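Local structure of cystatin F (Homo sapiens, 2CH9) at residues D47-K52 / D92-H97; R58-I63 / K68-V73; E108-V111 / Q116-E119. The protein inhibits papain-like cysteine proteases such as papain and cathepsin L, more weakly than other cystatins, and forms a disulfide-linked homodimer. All coordinates share one frame; numbering follows the deposited sequence.

Contact 1 (D47-K52 / D92-H97). With ZN (zinc ion), chain H; NAG (2-acetamido-2-deoxy-beta-D-glucopyranose), chain C.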
# COMPACT_ATOMS: atom_id res chain seq x y z
N ASP A 47 -8.42 -18.20 18.04
CA ASP A 47 -9.76 -18.21 18.59
C ASP A 47 -10.28 -19.64 18.50
O ASP A 47 -9.73 -20.48 17.77
CB ASP A 47 -10.68 -17.26 17.81
CG ASP A 47 -11.89 -16.84 18.62
OD1 ASP A 47 -11.75 -16.01 19.55
OD2 ASP A 47 -13.00 -17.33 18.32
N MET A 48 -11.35 -19.93 19.24
CA MET A 48 -11.96 -21.24 19.14
C MET A 48 -12.99 -21.28 18.01
O MET A 48 -13.36 -22.36 17.53
CB MET A 48 -12.50 -21.66 20.51
CG MET A 48 -14.00 -21.73 20.68
SD MET A 48 -14.34 -23.07 21.83
CE MET A 48 -13.70 -24.48 20.90
N PHE A 49 -13.44 -20.11 17.57
CA PHE A 49 -14.36 -19.99 16.44
C PHE A 49 -13.72 -19.31 15.23
O PHE A 49 -12.77 -18.52 15.36
CB PHE A 49 -15.62 -19.22 16.84
CG PHE A 49 -16.46 -19.91 17.87
CD1 PHE A 49 -17.27 -20.98 17.52
CD2 PHE A 49 -16.45 -19.48 19.20
CE1 PHE A 49 -18.06 -21.63 18.48
CE2 PHE A 49 -17.23 -20.13 20.16
CZ PHE A 49 -18.04 -21.20 19.80
N LEU A 50 -14.24 -19.62 14.04
CA LEU A 50 -13.84 -18.92 12.83
C LEU A 50 -14.51 -17.54 12.75
O LEU A 50 -15.66 -17.36 13.17
CB LEU A 50 -14.20 -19.73 11.57
CG LEU A 50 -13.58 -21.09 11.26
CD1 LEU A 50 -14.29 -21.69 10.06
CD2 LEU A 50 -12.08 -20.98 11.00
N PHE A 51 -13.79 -16.57 12.20
CA PHE A 51 -14.37 -15.26 11.91
C PHE A 51 -14.74 -15.20 10.44
O PHE A 51 -14.23 -15.97 9.64
CB PHE A 51 -13.37 -14.16 12.27
CG PHE A 51 -13.32 -13.84 13.74
CD1 PHE A 51 -12.89 -14.79 14.66
CD2 PHE A 51 -13.68 -12.57 14.20
CE1 PHE A 51 -12.84 -14.48 16.03
CE2 PHE A 51 -13.64 -12.26 15.56
CZ PHE A 51 -13.21 -13.21 16.48
N LYS A 52 -15.61 -14.26 10.09
CA LYS A 52 -16.05 -14.07 8.72
C LYS A 52 -16.19 -12.57 8.43
O LYS A 52 -16.57 -11.78 9.31
CB LYS A 52 -17.40 -14.79 8.51
CG LYS A 52 -18.00 -14.74 7.11
CD LYS A 52 -19.32 -15.49 7.09
CE LYS A 52 -19.95 -15.48 5.72
NZ LYS A 52 -21.28 -16.19 5.71
N ASP A 92 -22.80 -18.68 10.03
CA ASP A 92 -23.53 -17.47 10.43
C ASP A 92 -22.86 -16.84 11.66
O ASP A 92 -22.13 -17.50 12.39
CB ASP A 92 -25.01 -17.79 10.71
CG ASP A 92 -25.79 -18.23 9.45
OD1 ASP A 92 -25.68 -17.60 8.37
OD2 ASP A 92 -26.57 -19.20 9.54
N PHE A 93 -23.10 -15.55 11.90
CA PHE A 93 -22.46 -14.86 13.02
C PHE A 93 -23.06 -15.22 14.38
O PHE A 93 -24.23 -15.58 14.49
CB PHE A 93 -22.45 -13.34 12.80
CG PHE A 93 -21.64 -12.90 11.62
CD1 PHE A 93 -20.26 -12.89 11.67
CD2 PHE A 93 -22.27 -12.51 10.44
CE1 PHE A 93 -19.50 -12.50 10.57
CE2 PHE A 93 -21.52 -12.11 9.33
CZ PHE A 93 -20.15 -12.11 9.39
N GLN A 94 -22.22 -15.12 15.42
CA GLN A 94 -22.64 -15.36 16.80
C GLN A 94 -23.86 -14.54 17.18
O GLN A 94 -23.94 -13.35 16.88
CB GLN A 94 -21.50 -15.04 17.77
CG GLN A 94 -20.38 -16.06 17.81
CD GLN A 94 -20.75 -17.33 18.58
OE1 GLN A 94 -21.71 -17.34 19.36
NE2 GLN A 94 -19.98 -18.39 18.36
N THR A 95 -24.82 -15.20 17.83
CA THR A 95 -26.03 -14.57 18.35
C THR A 95 -25.79 -14.21 19.82
O THR A 95 -26.03 -13.06 20.23
CB THR A 95 -27.25 -15.52 18.21
OG1 THR A 95 -27.46 -15.83 16.82
CG2 THR A 95 -28.53 -14.91 18.79
N ASN A 96 -25.33 -15.20 20.60
CA ASN A 96 -24.90 -15.04 21.99
C ASN A 96 -24.09 -13.75 22.19
O ASN A 96 -23.01 -13.61 21.61
CB ASN A 96 -24.06 -16.26 22.39
CG ASN A 96 -24.00 -16.49 23.90
OD1 ASN A 96 -23.99 -15.54 24.69
ND2 ASN A 96 -23.96 -17.78 24.29
N HIS A 97 -24.62 -12.83 22.99
CA HIS A 97 -23.97 -11.52 23.19
C HIS A 97 -22.59 -11.64 23.83
O HIS A 97 -21.70 -10.83 23.54
CB HIS A 97 -24.86 -10.57 24.01
CG HIS A 97 -24.32 -9.17 24.09
ND1 HIS A 97 -23.80 -8.64 25.26
CD2 HIS A 97 -24.20 -8.20 23.16
CE1 HIS A 97 -23.39 -7.40 25.03
NE2 HIS A 97 -23.62 -7.11 23.77
ZN ZN H . -27.19 -18.75 7.68
C1 NAG C . -23.62 -17.99 25.69
C2 NAG C . -24.64 -18.90 26.40
C3 NAG C . -24.25 -19.15 27.86
C4 NAG C . -22.80 -19.61 28.00
C5 NAG C . -21.85 -18.74 27.16
C6 NAG C . -20.43 -19.31 27.12
C7 NAG C . -26.88 -18.70 25.44
C8 NAG C . -28.28 -18.21 25.64
N2 NAG C . -25.98 -18.33 26.35
O3 NAG C . -25.11 -20.11 28.43
O4 NAG C . -22.44 -19.59 29.37
O5 NAG C . -22.32 -18.56 25.83
O6 NAG C . -20.31 -20.31 26.13
O7 NAG C . -26.59 -19.41 24.47
O HOH W 1 -25.74 -18.35 6.06

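Contact 2 (R58-I63 / K68-V73)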
# COMPACT_ATOMS: atom_id res chain seq x y z
N ARG A 58 -14.75 0.37 2.75
CA ARG A 58 -13.96 1.11 1.76
C ARG A 58 -13.05 0.15 1.00
O ARG A 58 -12.62 -0.87 1.54
CB ARG A 58 -13.14 2.24 2.42
CG ARG A 58 -14.02 3.35 2.96
CD ARG A 58 -13.28 4.60 3.43
NE ARG A 58 -12.87 4.50 4.83
CZ ARG A 58 -12.33 5.48 5.54
NH1 ARG A 58 -12.12 6.68 5.00
NH2 ARG A 58 -11.98 5.27 6.81
N ALA A 59 -12.77 0.47 -0.26
CA ALA A 59 -11.96 -0.41 -1.11
C ALA A 59 -11.25 0.41 -2.18
O ALA A 59 -11.87 1.28 -2.81
CB ALA A 59 -12.84 -1.47 -1.76
N LEU A 60 -9.98 0.10 -2.39
CA LEU A 60 -9.19 0.61 -3.52
C LEU A 60 -8.59 -0.61 -4.20
O LEU A 60 -8.38 -1.63 -3.56
CB LEU A 60 -8.04 1.54 -3.08
CG LEU A 60 -8.32 2.89 -2.41
CD1 LEU A 60 -7.10 3.43 -1.69
CD2 LEU A 60 -8.86 3.94 -3.40
N VAL A 61 -8.32 -0.50 -5.49
CA VAL A 61 -7.66 -1.58 -6.20
C VAL A 61 -6.53 -0.94 -7.01
O VAL A 61 -6.66 0.15 -7.53
CB VAL A 61 -8.63 -2.35 -7.09
CG1 VAL A 61 -9.24 -1.42 -8.17
CG2 VAL A 61 -7.97 -3.58 -7.70
N GLN A 62 -5.38 -1.61 -7.05
CA GLN A 62 -4.26 -1.10 -7.80
C GLN A 62 -3.78 -2.19 -8.75
O GLN A 62 -3.69 -3.36 -8.35
CB GLN A 62 -3.16 -0.68 -6.82
CG GLN A 62 -1.88 -0.17 -7.45
CD GLN A 62 -0.83 0.17 -6.39
OE1 GLN A 62 -0.83 -0.41 -5.30
NE2 GLN A 62 0.03 1.14 -6.68
N ILE A 63 -3.48 -1.81 -9.99
CA ILE A 63 -2.85 -2.76 -10.93
C ILE A 63 -1.35 -2.89 -10.65
O ILE A 63 -0.60 -1.93 -10.81
CB ILE A 63 -3.03 -2.38 -12.42
CG1 ILE A 63 -4.51 -2.12 -12.75
CG2 ILE A 63 -2.44 -3.48 -13.32
CD1 ILE A 63 -5.45 -3.22 -12.26
N LYS A 68 -4.01 -5.59 -6.70
CA LYS A 68 -3.79 -5.40 -5.26
C LYS A 68 -4.98 -4.64 -4.68
O LYS A 68 -5.27 -3.50 -5.09
CB LYS A 68 -2.50 -4.62 -4.99
CG LYS A 68 -2.11 -4.54 -3.52
CD LYS A 68 -1.18 -3.40 -3.23
CE LYS A 68 -0.08 -3.87 -2.31
NZ LYS A 68 0.63 -2.77 -1.60
N TYR A 69 -5.67 -5.28 -3.74
CA TYR A 69 -6.81 -4.64 -3.07
C TYR A 69 -6.36 -4.01 -1.78
O TYR A 69 -5.57 -4.59 -1.04
CB TYR A 69 -7.92 -5.65 -2.81
CG TYR A 69 -8.51 -6.20 -4.08
CD1 TYR A 69 -9.52 -5.51 -4.75
CD2 TYR A 69 -8.02 -7.38 -4.64
CE1 TYR A 69 -10.05 -6.01 -5.93
CE2 TYR A 69 -8.55 -7.87 -5.82
CZ TYR A 69 -9.55 -7.19 -6.45
OH TYR A 69 -10.06 -7.71 -7.61
N MET A 70 -6.81 -2.79 -1.54
CA MET A 70 -6.60 -2.16 -0.24
C MET A 70 -7.99 -2.03 0.35
O MET A 70 -8.83 -1.32 -0.21
CB MET A 70 -5.93 -0.79 -0.40
CG MET A 70 -4.62 -0.87 -1.14
SD MET A 70 -3.94 0.73 -1.54
CE MET A 70 -2.28 0.25 -2.02
N LEU A 71 -8.24 -2.72 1.47
CA LEU A 71 -9.60 -2.88 1.98
C LEU A 71 -9.74 -2.44 3.41
O LEU A 71 -8.86 -2.64 4.23
CB LEU A 71 -10.06 -4.34 1.88
CG LEU A 71 -9.98 -5.09 0.56
CD1 LEU A 71 -10.53 -6.48 0.78
CD2 LEU A 71 -10.77 -4.39 -0.57
N GLU A 72 -10.88 -1.80 3.69
CA GLU A 72 -11.35 -1.55 5.03
C GLU A 72 -12.54 -2.49 5.22
O GLU A 72 -13.59 -2.32 4.62
CB GLU A 72 -11.77 -0.08 5.18
CG GLU A 72 -12.13 0.33 6.59
CD GLU A 72 -12.58 1.78 6.65
OE1 GLU A 72 -13.72 2.09 6.19
OE2 GLU A 72 -11.81 2.63 7.16
N VAL A 73 -12.35 -3.49 6.07
CA VAL A 73 -13.28 -4.61 6.17
C VAL A 73 -13.56 -4.91 7.66
O VAL A 73 -12.63 -4.91 8.47
CB VAL A 73 -12.74 -5.87 5.41
CG1 VAL A 73 -11.26 -6.09 5.69
CG2 VAL A 73 -13.56 -7.12 5.72
O HOH W 2 1.53 -0.91 -3.85

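Contact 3 (E108-V111 / Q116-E119). With ZN (zinc ion), chain G.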
# COMPACT_ATOMS: atom_id res chain seq x y z
N GLU A 108 -4.34 -5.55 2.76
CA GLU A 108 -3.92 -5.53 1.36
C GLU A 108 -3.85 -6.97 0.91
O GLU A 108 -3.32 -7.83 1.63
CB GLU A 108 -2.58 -4.81 1.21
CG GLU A 108 -2.73 -3.32 1.44
CD GLU A 108 -1.43 -2.54 1.50
OE1 GLU A 108 -0.32 -3.12 1.35
OE2 GLU A 108 -1.54 -1.32 1.71
N VAL A 109 -4.43 -7.23 -0.25
CA VAL A 109 -4.58 -8.57 -0.79
C VAL A 109 -4.16 -8.49 -2.25
O VAL A 109 -4.71 -7.69 -3.03
CB VAL A 109 -6.07 -9.01 -0.76
CG1 VAL A 109 -6.23 -10.38 -1.39
CG2 VAL A 109 -6.62 -9.00 0.67
N TRP A 110 -3.18 -9.31 -2.61
CA TRP A 110 -2.66 -9.33 -3.98
C TRP A 110 -3.16 -10.58 -4.68
O TRP A 110 -2.92 -11.70 -4.20
CB TRP A 110 -1.12 -9.29 -3.97
CG TRP A 110 -0.49 -9.20 -5.35
CD1 TRP A 110 -0.79 -8.29 -6.34
CD2 TRP A 110 0.56 -10.02 -5.86
NE1 TRP A 110 0.00 -8.51 -7.44
CE2 TRP A 110 0.84 -9.57 -7.18
CE3 TRP A 110 1.30 -11.09 -5.34
CZ2 TRP A 110 1.83 -10.16 -7.98
CZ3 TRP A 110 2.27 -11.67 -6.14
CH2 TRP A 110 2.53 -11.20 -7.44
N VAL A 111 -3.88 -10.40 -5.78
CA VAL A 111 -4.49 -11.54 -6.48
C VAL A 111 -4.01 -11.56 -7.92
O VAL A 111 -4.09 -10.55 -8.63
CB VAL A 111 -6.03 -11.50 -6.42
CG1 VAL A 111 -6.65 -12.76 -7.02
CG2 VAL A 111 -6.50 -11.32 -4.97
N GLN A 116 -3.38 -18.27 -10.75
CA GLN A 116 -4.08 -18.89 -9.60
C GLN A 116 -3.43 -18.61 -8.23
O GLN A 116 -3.31 -19.50 -7.39
CB GLN A 116 -4.25 -20.40 -9.79
CG GLN A 116 -5.19 -20.79 -10.90
CD GLN A 116 -4.45 -21.31 -12.13
OE1 GLN A 116 -3.82 -20.54 -12.87
NE2 GLN A 116 -4.53 -22.62 -12.35
N HIS A 117 -3.04 -17.36 -8.02
CA HIS A 117 -2.28 -16.99 -6.83
C HIS A 117 -2.99 -15.86 -6.11
O HIS A 117 -3.60 -15.01 -6.74
CB HIS A 117 -0.87 -16.56 -7.25
CG HIS A 117 -0.02 -16.06 -6.12
ND1 HIS A 117 0.69 -16.91 -5.29
CD2 HIS A 117 0.24 -14.81 -5.69
CE1 HIS A 117 1.35 -16.19 -4.40
NE2 HIS A 117 1.09 -14.91 -4.62
N PHE A 118 -2.96 -15.91 -4.79
CA PHE A 118 -3.39 -14.81 -3.96
C PHE A 118 -2.47 -14.78 -2.75
O PHE A 118 -1.85 -15.79 -2.40
CB PHE A 118 -4.85 -14.93 -3.52
CG PHE A 118 -5.11 -16.11 -2.63
CD1 PHE A 118 -5.44 -17.35 -3.17
CD2 PHE A 118 -5.03 -15.98 -1.24
CE1 PHE A 118 -5.68 -18.44 -2.36
CE2 PHE A 118 -5.27 -17.09 -0.41
CZ PHE A 118 -5.60 -18.31 -0.97
N GLU A 119 -2.39 -13.61 -2.13
CA GLU A 119 -1.57 -13.33 -0.96
C GLU A 119 -2.27 -12.23 -0.18
O GLU A 119 -2.89 -11.36 -0.78
CB GLU A 119 -0.26 -12.74 -1.40
CG GLU A 119 0.85 -13.66 -1.54
CD GLU A 119 2.08 -12.89 -1.91
OE1 GLU A 119 2.58 -12.13 -1.03
OE2 GLU A 119 2.54 -13.04 -3.06
ZN ZN G . 0.23 -18.82 -4.70
O HOH W 3 -1.73 -18.85 -3.63
O HOH W 4 2.18 -19.33 -5.49

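Contact 1 (D47-K52 / D92-H97)
The phenyl ring of Phe-49 lies beneath the amide of Gln-94, whose NE2 sits 3.5 Å above the ring plane and over its centre. All six ring carbons are nearly equidistant from that nitrogen, yet ring and amide planes are 65° apart, so the amide is steeply inclined to the ring rather than laid flat on it. A bend at chi2 (-76°) folds the Gln-94 chain back over the aromatic face, and NE2 is fixed there by a hydrogen bond to Thr-78 O. Met-48 CG occupies the opposite face, offset toward the rim.

The second touch reverses the roles. Phe-93 presents its ring edge to the strand: CE1 lies 3.3 Å from Lys-52 O, close to the ring plane, and 3.7 Å from Lys-52 CB. From there the fully extended lysine chain passes the CE1-CZ edge at about a right angle to the Phe-93 side chain, and NZ is hydrogen-bonded to Cys-91 O.

Further out, Asp-92 binds a zinc ion through both carboxylate oxygens, and Asn-96 ND2 carries an N-linked N-acetylglucosamine, bonded to C1. The contact thus lays the glycosylated loop that leads into strand 102-112 against the start of strand 49-63, part of the antiparallel sheet of the cystatin fold.

Contact 2 (R58-I63 / K68-V73)
Val-61 sets CG2 over the Tyr-69 ring in a CH-pi contact, 4.1 Å from the centroid, on the helix 28-44 side of an antiparallel beta hairpin in the cystatin sheet. Residues 58-62 pair with 68-72 through backbone hydrogen bonds at Leu-60/Met-70, Gln-62/Lys-68 and, with one weak member, Arg-58/Glu-72. With CG2 anti to the backbone N (chi1 of 62° for CG1), this methyl is the bump that sits over the aromatic face. Beside it the short Ala-59 is met by Leu-71, whose CD2 lies 3.8 Å from Ala-59 CB, and Val-30 of the helix packs on both.

The face of Leu-60, Gln-62, Met-70 and Glu-72 is turned to the second subunit, whose Phe-19 packs on Leu-60 and Glu-72. Here the extended Met-70 chain passes Leu-60 obliquely and brings CE to 3.6 Å from Gln-62 OE1. A water joins that oxygen to Lys-68 NZ, which forms a salt bridge with Glu-108. Gln-62, in the secondary area of contact with Ile-63, is hydrogen-bonded through NE2 to Gly-18 O at the reactive site. Thr-57 OG1 is hydrogen-bonded to Glu-72 OE1. Arg-58 forms a bidentate salt bridge to this carboxylate, NE to OE1 at 2.9 Å and NH2 to the syn lone pair of OE2 at 2.7 Å.

Contact 3 (E108-V111 / Q116-E119)
Trp-110 turns the edge of its six-membered ring to the carboxylate of Glu-119: OE2 lies near the indole plane, 3.2 Å from CE3 and 3.4 Å from CZ3. The two side chains run alongside each other in the same direction, with ring and carboxylate planes almost perpendicular at 89°. His-117 comes in obliquely next to them, its CD2 3.8 Å from Trp-110 CZ3, the two rings being inclined at 71°.

The histidine helps to hold the carboxylate. His-117 NE2 donates to Glu-119 OE2 over 2.8 Å, in the imidazole plane and onto the anti lone pair, leaving ND1 to bind a zinc ion at 2.0 Å. The glutamate is therefore a second-shell partner of the metal; its negative charge probably strengthens the imidazole as a ligand. Two waters also bind the zinc, and one of them donates a hydrogen bond to Phe-118 O.

Beneath these side chains is an antiparallel beta hairpin, the last in the cystatin sheet. Trp-110 and Glu-119 form a hydrogen-bonded pair, N to O in both directions, and Val-111 with Phe-118 the adjacent non-hydrogen-bonded pair. A G1 bulge, in which Gln-116 and His-117 both face Val-112, starts the return strand.

On the face opposite Trp-110, Val-111 CG2 packs on Phe-118 CB at 4.2 Å. Phe-118 CG lies between the backbone N and the carbonyl carbon (chi1 65°), which carries the ring away from the valine and onto Tyr-36 of helix 28-44, where the two rings stack; Tyr-36 also packs on Val-109. The indole is anchored farther out by Trp-110 NE1, hydrogen-bonded to Val-64 O in the secondary area of contact.

How the contacts relate
From the N terminus, the chain passes through helix 28-44 and enters strand 49-63, whose first residues belong to contact 1 and whose last belong to contact 2. The turn after Ile-63 leads directly into strand 67-78, so contact 2 closes a short hairpin nested inside the much longer loop that contact 1 closes when the chain reaches 92-97. Contact 3 follows in series, joining strands 102-112 and 117-126. Contacts 2 and 3 touch through neighbouring strands, by a probable Tyr-69 N to Val-109 O hydrogen bond and the packing of Met-70 on Glu-108. Contact 1 lies across the chain's centre from both, about 25 Å away between centres.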